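PDB 3TXY: isochorismatase family protein family from Burkholderia thailandensis, which is of unknown function but is probably a hydrolase of the isochorismatase-like family. Local coordinates for residues 114-117 with 118-122; 144-147 with 148-152; 32-35 with 36-39; 96-99 with 100-103. All blocks are in the same frame, centred on the assembly; numbering follows the deposited sequence.

Contact 1: residues 114-117 with 118-122; sequences GTDL and DVQLR
Leu-117 and Leu-121, one helical turn apart, form the tightly packed side of this helix start: their CD1 atoms approach to 3.9 Å as the two side chains pass at a slant. With CG of Leu-117 anti to its backbone N (chi1 178°), the isobutyl group turns to the buried face of helix 117-123, where both leucines rest on Ile-57 of strand 56-61. Along the backbone Leu-121 N donates to Leu-117 O at 2.9 Å, nearly straight at 171°.

The other side is wetter and more polar. Asp-116 stands at the N-cap but makes no capping bond with its carboxylate; instead its OD2 takes an N-H from Gln-120 NE2 at 3.0 Å. That donor arrives 52° out of the carboxylate plane, although the bond lies almost within the plane of the amide, whose OE1 accepts from Arg-124. Two N-H groups of the first turn are met by water: one water accepts from Val-119 N and donates to Thr-115 O, another accepts from Asp-118 N at 3.0 Å and donates to Thr-115 OG1. The same OG1 accepts from Leu-117 N at 3.0 Å, closing an ST turn.

Thr-115 and the two waters thus satisfy the N-H groups of Leu-117, Asp-118 and Val-119, which the Asp-116 carboxylate does not cap; that carboxylate, close to the helix N terminus, would probably be stabilised in its charged form by the helix dipole and the Gln-120 amide.

Contact 2: residues 144-147 with 148-152; sequences AREA and YENNY
The backbone of helix 136-149 ends here in a Schellman motif: Tyr-152 N reaches back to Ala-147 O at 3.0 Å, Asn-151 N bonds to Tyr-148 O, and Asn-151 takes the C-prime place with positive phi (73°). Asn-150 adds a side-chain clasp. Its ND2 donates to Glu-146 O at 2.8 Å and an angle of 174°, while its own backbone N meets the same oxygen at 3.0 Å from the opposite face of the carbonyl plane. CG of Asn-150 lies beside the backbone N (chi1 -79°), which turns the amide back along the helix next to Glu-146, and a water links ND2 with Glu-146 OE1. At the motif's last residue, CD2 of the Tyr-152 ring brings its edge to 3.5 Å from Ala-147 O, and the phenol OH bonds to Asp-118.

On another side the helix faces the second subunit: Glu-149 bonds to Thr-113 and Gly-110 of that subunit, and Arg-145 to its Asn-137 and Ser-142. Two N-H groups of one asparagine therefore grip a carbonyl at the helix end, whose partial negative charge they would help to offset before the chain enters strand 153-162.

Contact 3: residues 32-35 with 36-39; sequences PQSG and GDVV
Gly-35 O accepts from Val-39 N at 2.9 Å with an N-H angle of 165°, the shortest polar bond in the first turn of helix 35-51. One residue earlier Ser-34 O accepts from Val-38 N at 3.0 Å, so the regular helical pattern is running at once. Ser-34 is also the N-cap: its OG accepts from Asp-37 N at 3.2 Å, the capping bond that opens the helix. The hydroxyl is placed for it by chi1 of 70°, which sets OG between the backbone N and the carbonyl carbon and turns it over the first helical turn.

The Asp-37 carboxylate folds back towards the cap without bonding to the backbone N of Ser-34. Its OD2 lies 3.7 Å from Ser-34 N, which is too far for a hydrogen bond, so the second half of a capping box is not formed. The same oxygen is 3.7 Å from CB of Gln-33. Farther along that side chain, CG touches CG2 of Val-38 at 4.1 Å, the two groups crossing at about a right angle. The chain of Gln-33 then bends at chi2 (-88°) and carries NE2 to Ser-158 O on strand 153-162, while its backbone O accepts from Ser-162.

One hydroxyl and one nearby carboxylate thus face the positive end of the helix; the hydroxyl caps it directly, whereas Asp-37 makes no bond to the cap residue, and its charge would probably be favoured by the helix dipole.

Contact 4: residues 96-99 with 100-103; sequences GVQP and LDVV
A type I beta turn from Gln-98 to Asp-101 leads the chain into strand 102-106, an outermost strand of the parallel sheet within this chain. Its defining bond runs from Asp-101 N to Gln-98 O at 3.0 Å, with an N-H angle of 158°; the donor stands well above the carbonyl plane, 55° out of it. Pro-99 and Leu-100 occupy the two central positions, both with helix-like to bridging backbone angles that fit type I.

The aspartate closes the loop a second time with its side chain. CG lies beside the backbone N (chi1 -72°), and this brings the carboxylate back to the start of the turn, where OD2 accepts from Gln-98 N at 2.7 Å. Backbone and side chain of Asp-101 thus hold both polar backbone atoms of Gln-98. The oxygen is met from above the carboxylate plane and also forms a salt bridge with Arg-50, which ties the turn to helix 35-51. The aliphatic part of Gln-98 covers the same oxygen, its CB coming within 3.2 Å of Asp-101 OD2.

Outside the turn the link is thinner. Val-97 and Val-103 cross at about a right angle and both lie against Phe-91; Val-97 also touches Phe-58 of strand 56-61. Their nearest carbons, Val-97 CG1 and Val-103 CG2, are 4.2 Å apart. On the solvent side a water joins the Gln-98 amide to the turn, accepting from Leu-100 N at 2.9 Å and donating to Gln-98 OE1 at 3.3 Å.

From the N terminus, contact 3 ends the loop after helix 23-26 and starts helix 35-51. Contact 4 then turns the chain into strand 102-106, and contact 1 closes the loop after that strand where helix 117-123 begins. Contact 2 ends helix 136-149 ahead of strand 153-162. All four are local and in series; none nests within or crosses another. Contacts 1 and 4 touch where Gln-120 CD packs on Val-102 CG1 at 3.6 Å. Contacts 1 and 2 meet where Leu-121 CB packs on Tyr-152 OH at 3.3 Å. Contact 3 lies across the chain's centre from both; the centres of contacts 3 and 2 are about 25 Å apart.

Contact 1: residues 114-117 with 118-122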
# COMPACT_ATOMS: atom_id res chain seq x y z
N GLY A 114 -1.92 4.28 12.95
CA GLY A 114 -1.88 5.25 14.02
C GLY A 114 -3.01 6.26 14.04
O GLY A 114 -2.88 7.31 14.66
N THR A 115 -4.11 5.96 13.35
CA THR A 115 -5.24 6.91 13.27
C THR A 115 -6.53 6.28 13.74
O THR A 115 -6.58 5.06 13.99
CB THR A 115 -5.48 7.49 11.87
OG1 THR A 115 -6.24 6.57 11.07
CG2 THR A 115 -4.17 7.89 11.14
N ASP A 116 -7.55 7.12 13.83
CA ASP A 116 -8.92 6.67 14.08
C ASP A 116 -9.78 6.55 12.83
O ASP A 116 -11.00 6.51 12.93
CB ASP A 116 -9.62 7.56 15.13
CG ASP A 116 -9.83 9.01 14.69
OD1 ASP A 116 -9.16 9.49 13.72
OD2 ASP A 116 -10.67 9.69 15.35
N LEU A 117 -9.18 6.48 11.64
CA LEU A 117 -9.98 6.42 10.42
C LEU A 117 -10.90 5.19 10.39
O LEU A 117 -12.10 5.31 10.16
CB LEU A 117 -9.08 6.43 9.17
CG LEU A 117 -9.80 6.33 7.81
CD1 LEU A 117 -10.82 7.44 7.63
CD2 LEU A 117 -8.76 6.38 6.70
N ASP A 118 -10.35 4.02 10.64
CA ASP A 118 -11.19 2.82 10.59
C ASP A 118 -12.28 2.87 11.67
O ASP A 118 -13.43 2.53 11.42
CB ASP A 118 -10.35 1.57 10.70
CG ASP A 118 -11.16 0.33 10.43
OD1 ASP A 118 -11.58 0.14 9.27
OD2 ASP A 118 -11.43 -0.41 11.41
N VAL A 119 -11.90 3.28 12.88
CA VAL A 119 -12.88 3.48 13.96
C VAL A 119 -14.05 4.41 13.51
O VAL A 119 -15.24 4.13 13.77
CB VAL A 119 -12.18 4.02 15.23
CG1 VAL A 119 -13.18 4.75 16.14
CG2 VAL A 119 -11.49 2.89 15.99
N GLN A 120 -13.71 5.51 12.85
CA GLN A 120 -14.73 6.48 12.41
C GLN A 120 -15.62 5.85 11.35
O GLN A 120 -16.84 5.96 11.41
CB GLN A 120 -14.07 7.75 11.82
CG GLN A 120 -13.32 8.62 12.84
CD GLN A 120 -14.22 9.42 13.76
OE1 GLN A 120 -15.44 9.44 13.61
NE2 GLN A 120 -13.61 10.11 14.73
N LEU A 121 -15.01 5.18 10.39
CA LEU A 121 -15.79 4.49 9.34
C LEU A 121 -16.71 3.42 9.91
O LEU A 121 -17.91 3.41 9.63
CB LEU A 121 -14.88 3.89 8.26
CG LEU A 121 -14.06 4.93 7.48
CD1 LEU A 121 -12.94 4.29 6.67
CD2 LEU A 121 -14.94 5.77 6.58
N ARG A 122 -16.16 2.52 10.72
CA ARG A 122 -16.94 1.40 11.28
C ARG A 122 -18.12 1.91 12.10
O ARG A 122 -19.27 1.47 11.92
CB ARG A 122 -16.07 0.52 12.18
CG ARG A 122 -14.89 -0.16 11.50
CD ARG A 122 -15.10 -1.66 11.39
NE ARG A 122 -14.51 -2.50 12.45
CZ ARG A 122 -13.37 -3.17 12.29
NH1 ARG A 122 -12.66 -3.02 11.18
NH2 ARG A 122 -12.89 -3.97 13.24
O HOH W 1 -9.14 3.18 13.61
O HOH W 2 -7.44 3.67 11.20

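Contact 2: residues 144-147 with 148-152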
# COMPACT_ATOMS: atom_id res chain seq x y z
N ALA A 144 -5.85 3.69 -0.14
CA ALA A 144 -6.68 2.88 -1.04
C ALA A 144 -6.36 1.37 -0.89
O ALA A 144 -7.27 0.54 -0.73
CB ALA A 144 -6.46 3.32 -2.49
N ARG A 145 -5.08 1.04 -0.93
CA ARG A 145 -4.65 -0.33 -0.73
C ARG A 145 -5.10 -0.93 0.60
O ARG A 145 -5.61 -2.04 0.66
CB ARG A 145 -3.13 -0.40 -0.83
CG ARG A 145 -2.63 -0.32 -2.27
CD ARG A 145 -1.10 -0.36 -2.28
NE ARG A 145 -0.55 -0.25 -3.63
CZ ARG A 145 -0.00 -1.23 -4.34
NH1 ARG A 145 0.11 -2.46 -3.86
NH2 ARG A 145 0.46 -0.96 -5.56
N GLU A 146 -4.92 -0.18 1.68
CA GLU A 146 -5.30 -0.65 2.99
C GLU A 146 -6.82 -0.75 3.14
O GLU A 146 -7.32 -1.65 3.78
CB GLU A 146 -4.68 0.23 4.08
CG GLU A 146 -4.96 -0.30 5.48
CD GLU A 146 -3.95 0.14 6.54
OE1 GLU A 146 -4.08 -0.35 7.67
OE2 GLU A 146 -3.04 0.96 6.27
N ALA A 147 -7.55 0.22 2.57
CA ALA A 147 -9.02 0.23 2.66
C ALA A 147 -9.61 -1.00 1.97
O ALA A 147 -10.51 -1.67 2.48
CB ALA A 147 -9.57 1.50 2.05
N TYR A 148 -9.04 -1.32 0.82
CA TYR A 148 -9.40 -2.53 0.09
C TYR A 148 -9.21 -3.79 0.97
O TYR A 148 -10.10 -4.63 1.07
CB TYR A 148 -8.53 -2.59 -1.17
CG TYR A 148 -8.47 -3.90 -1.90
CD1 TYR A 148 -9.53 -4.33 -2.68
CD2 TYR A 148 -7.31 -4.69 -1.87
CE1 TYR A 148 -9.47 -5.51 -3.38
CE2 TYR A 148 -7.25 -5.89 -2.56
CZ TYR A 148 -8.33 -6.29 -3.31
OH TYR A 148 -8.27 -7.46 -4.02
N GLU A 149 -8.05 -3.90 1.61
CA GLU A 149 -7.77 -5.08 2.46
C GLU A 149 -8.69 -5.15 3.67
O GLU A 149 -8.96 -6.25 4.19
CB GLU A 149 -6.32 -5.06 2.92
CG GLU A 149 -5.39 -5.21 1.74
CD GLU A 149 -4.01 -5.68 2.10
OE1 GLU A 149 -3.75 -6.07 3.26
OE2 GLU A 149 -3.18 -5.69 1.16
N ASN A 150 -9.20 -3.98 4.06
CA ASN A 150 -10.15 -3.86 5.16
C ASN A 150 -11.61 -3.92 4.70
O ASN A 150 -12.52 -3.63 5.49
CB ASN A 150 -9.83 -2.60 5.97
CG ASN A 150 -8.66 -2.83 6.91
OD1 ASN A 150 -8.84 -3.24 8.05
ND2 ASN A 150 -7.47 -2.70 6.40
N ASN A 151 -11.81 -4.36 3.47
CA ASN A 151 -13.13 -4.74 2.96
C ASN A 151 -14.05 -3.57 2.68
O ASN A 151 -15.28 -3.74 2.67
CB ASN A 151 -13.84 -5.74 3.89
CG ASN A 151 -14.94 -6.52 3.19
OD1 ASN A 151 -14.76 -7.01 2.08
ND2 ASN A 151 -16.10 -6.66 3.87
N TYR A 152 -13.47 -2.40 2.43
CA TYR A 152 -14.23 -1.23 1.97
C TYR A 152 -14.28 -1.22 0.46
O TYR A 152 -13.29 -1.57 -0.21
CB TYR A 152 -13.58 0.07 2.45
CG TYR A 152 -13.66 0.25 3.95
CD1 TYR A 152 -14.82 0.72 4.55
CD2 TYR A 152 -12.56 -0.02 4.77
CE1 TYR A 152 -14.91 0.85 5.94
CE2 TYR A 152 -12.63 0.15 6.15
CZ TYR A 152 -13.81 0.57 6.73
OH TYR A 152 -13.89 0.72 8.10
O HOH W 3 -3.18 -3.89 -0.61
O HOH W 4 -5.12 -2.86 8.35

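Contact 3: residues 32-35 with 36-39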
# COMPACT_ATOMS: atom_id res chain seq x y z
N PRO A 32 -2.51 15.81 -12.89
CA PRO A 32 -2.90 16.62 -14.04
C PRO A 32 -3.74 17.85 -13.69
O PRO A 32 -4.15 18.60 -14.58
CB PRO A 32 -3.70 15.64 -14.89
CG PRO A 32 -4.39 14.81 -13.86
CD PRO A 32 -3.40 14.65 -12.73
N GLN A 33 -4.03 18.04 -12.41
CA GLN A 33 -4.61 19.28 -11.95
C GLN A 33 -3.87 19.79 -10.71
O GLN A 33 -3.23 19.01 -10.00
CB GLN A 33 -6.13 19.14 -11.71
CG GLN A 33 -6.54 18.01 -10.80
CD GLN A 33 -6.77 16.67 -11.49
OE1 GLN A 33 -7.42 16.59 -12.54
NE2 GLN A 33 -6.29 15.61 -10.85
N SER A 34 -3.97 21.09 -10.46
CA SER A 34 -3.18 21.73 -9.41
C SER A 34 -3.72 21.35 -8.03
O SER A 34 -4.80 20.75 -7.91
CB SER A 34 -3.18 23.26 -9.57
OG SER A 34 -4.46 23.82 -9.27
N GLY A 35 -2.94 21.68 -6.99
CA GLY A 35 -3.40 21.50 -5.62
C GLY A 35 -4.72 22.24 -5.38
O GLY A 35 -5.65 21.70 -4.75
N GLY A 36 -4.78 23.46 -5.88
CA GLY A 36 -5.98 24.30 -5.80
C GLY A 36 -7.21 23.65 -6.42
O GLY A 36 -8.30 23.69 -5.85
N ASP A 37 -7.04 23.03 -7.58
CA ASP A 37 -8.14 22.33 -8.23
C ASP A 37 -8.57 21.10 -7.43
O ASP A 37 -9.76 20.79 -7.37
CB ASP A 37 -7.77 21.86 -9.64
CG ASP A 37 -7.58 23.01 -10.61
OD1 ASP A 37 -8.01 24.16 -10.34
OD2 ASP A 37 -6.99 22.75 -11.69
N VAL A 38 -7.61 20.40 -6.84
CA VAL A 38 -7.94 19.24 -6.02
C VAL A 38 -8.74 19.68 -4.81
O VAL A 38 -9.74 19.06 -4.45
CB VAL A 38 -6.69 18.47 -5.57
CG1 VAL A 38 -7.06 17.37 -4.59
CG2 VAL A 38 -5.94 17.91 -6.77
N VAL A 39 -8.31 20.77 -4.19
CA VAL A 39 -9.04 21.37 -3.07
C VAL A 39 -10.45 21.77 -3.49
O VAL A 39 -11.42 21.42 -2.82
CB VAL A 39 -8.28 22.59 -2.48
CG1 VAL A 39 -9.16 23.34 -1.47
CG2 VAL A 39 -6.98 22.13 -1.81

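Contact 4: residues 96-99 with 100-103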
# COMPACT_ATOMS: atom_id res chain seq x y z
N GLY A 96 -12.76 24.40 3.16
CA GLY A 96 -13.99 24.59 3.92
C GLY A 96 -14.25 23.58 5.01
O GLY A 96 -15.40 23.16 5.22
N VAL A 97 -13.19 23.15 5.70
CA VAL A 97 -13.34 22.17 6.78
C VAL A 97 -14.24 22.75 7.89
O VAL A 97 -13.96 23.85 8.41
CB VAL A 97 -11.97 21.74 7.36
CG1 VAL A 97 -12.18 20.79 8.54
CG2 VAL A 97 -11.11 21.05 6.29
N GLN A 98 -15.31 22.03 8.22
CA GLN A 98 -16.31 22.49 9.18
C GLN A 98 -16.06 21.85 10.56
O GLN A 98 -15.54 20.74 10.63
CB GLN A 98 -17.72 22.11 8.72
CG GLN A 98 -18.06 22.45 7.28
CD GLN A 98 -19.55 22.29 7.01
OE1 GLN A 98 -20.30 21.87 7.89
NE2 GLN A 98 -19.99 22.65 5.80
N PRO A 99 -16.43 22.54 11.66
CA PRO A 99 -16.26 21.95 13.00
C PRO A 99 -16.88 20.55 13.25
O PRO A 99 -16.41 19.85 14.13
CB PRO A 99 -16.88 23.01 13.92
CG PRO A 99 -16.69 24.30 13.19
CD PRO A 99 -16.81 23.96 11.72
N LEU A 100 -17.90 20.13 12.48
CA LEU A 100 -18.50 18.79 12.66
C LEU A 100 -17.99 17.75 11.67
O LEU A 100 -18.45 16.59 11.67
CB LEU A 100 -20.03 18.86 12.62
CG LEU A 100 -20.63 19.60 13.81
CD1 LEU A 100 -22.12 19.86 13.60
CD2 LEU A 100 -20.39 18.84 15.11
N ASP A 101 -17.05 18.15 10.83
CA ASP A 101 -16.40 17.25 9.92
C ASP A 101 -15.44 16.39 10.72
O ASP A 101 -14.98 16.79 11.78
CB ASP A 101 -15.65 18.03 8.85
CG ASP A 101 -16.59 18.69 7.86
OD1 ASP A 101 -17.73 18.20 7.68
OD2 ASP A 101 -16.19 19.71 7.25
N VAL A 102 -15.14 15.22 10.20
CA VAL A 102 -14.23 14.34 10.90
C VAL A 102 -12.83 14.74 10.47
O VAL A 102 -12.57 14.83 9.29
CB VAL A 102 -14.51 12.90 10.53
CG1 VAL A 102 -13.57 11.95 11.28
CG2 VAL A 102 -15.97 12.58 10.84
N VAL A 103 -11.96 15.02 11.45
CA VAL A 103 -10.55 15.33 11.17
C VAL A 103 -9.67 14.18 11.68
O VAL A 103 -9.72 13.83 12.86
CB VAL A 103 -10.10 16.67 11.81
CG1 VAL A 103 -8.58 16.86 11.68
CG2 VAL A 103 -10.82 17.84 11.17
O HOH W 5 -19.86 21.77 11.11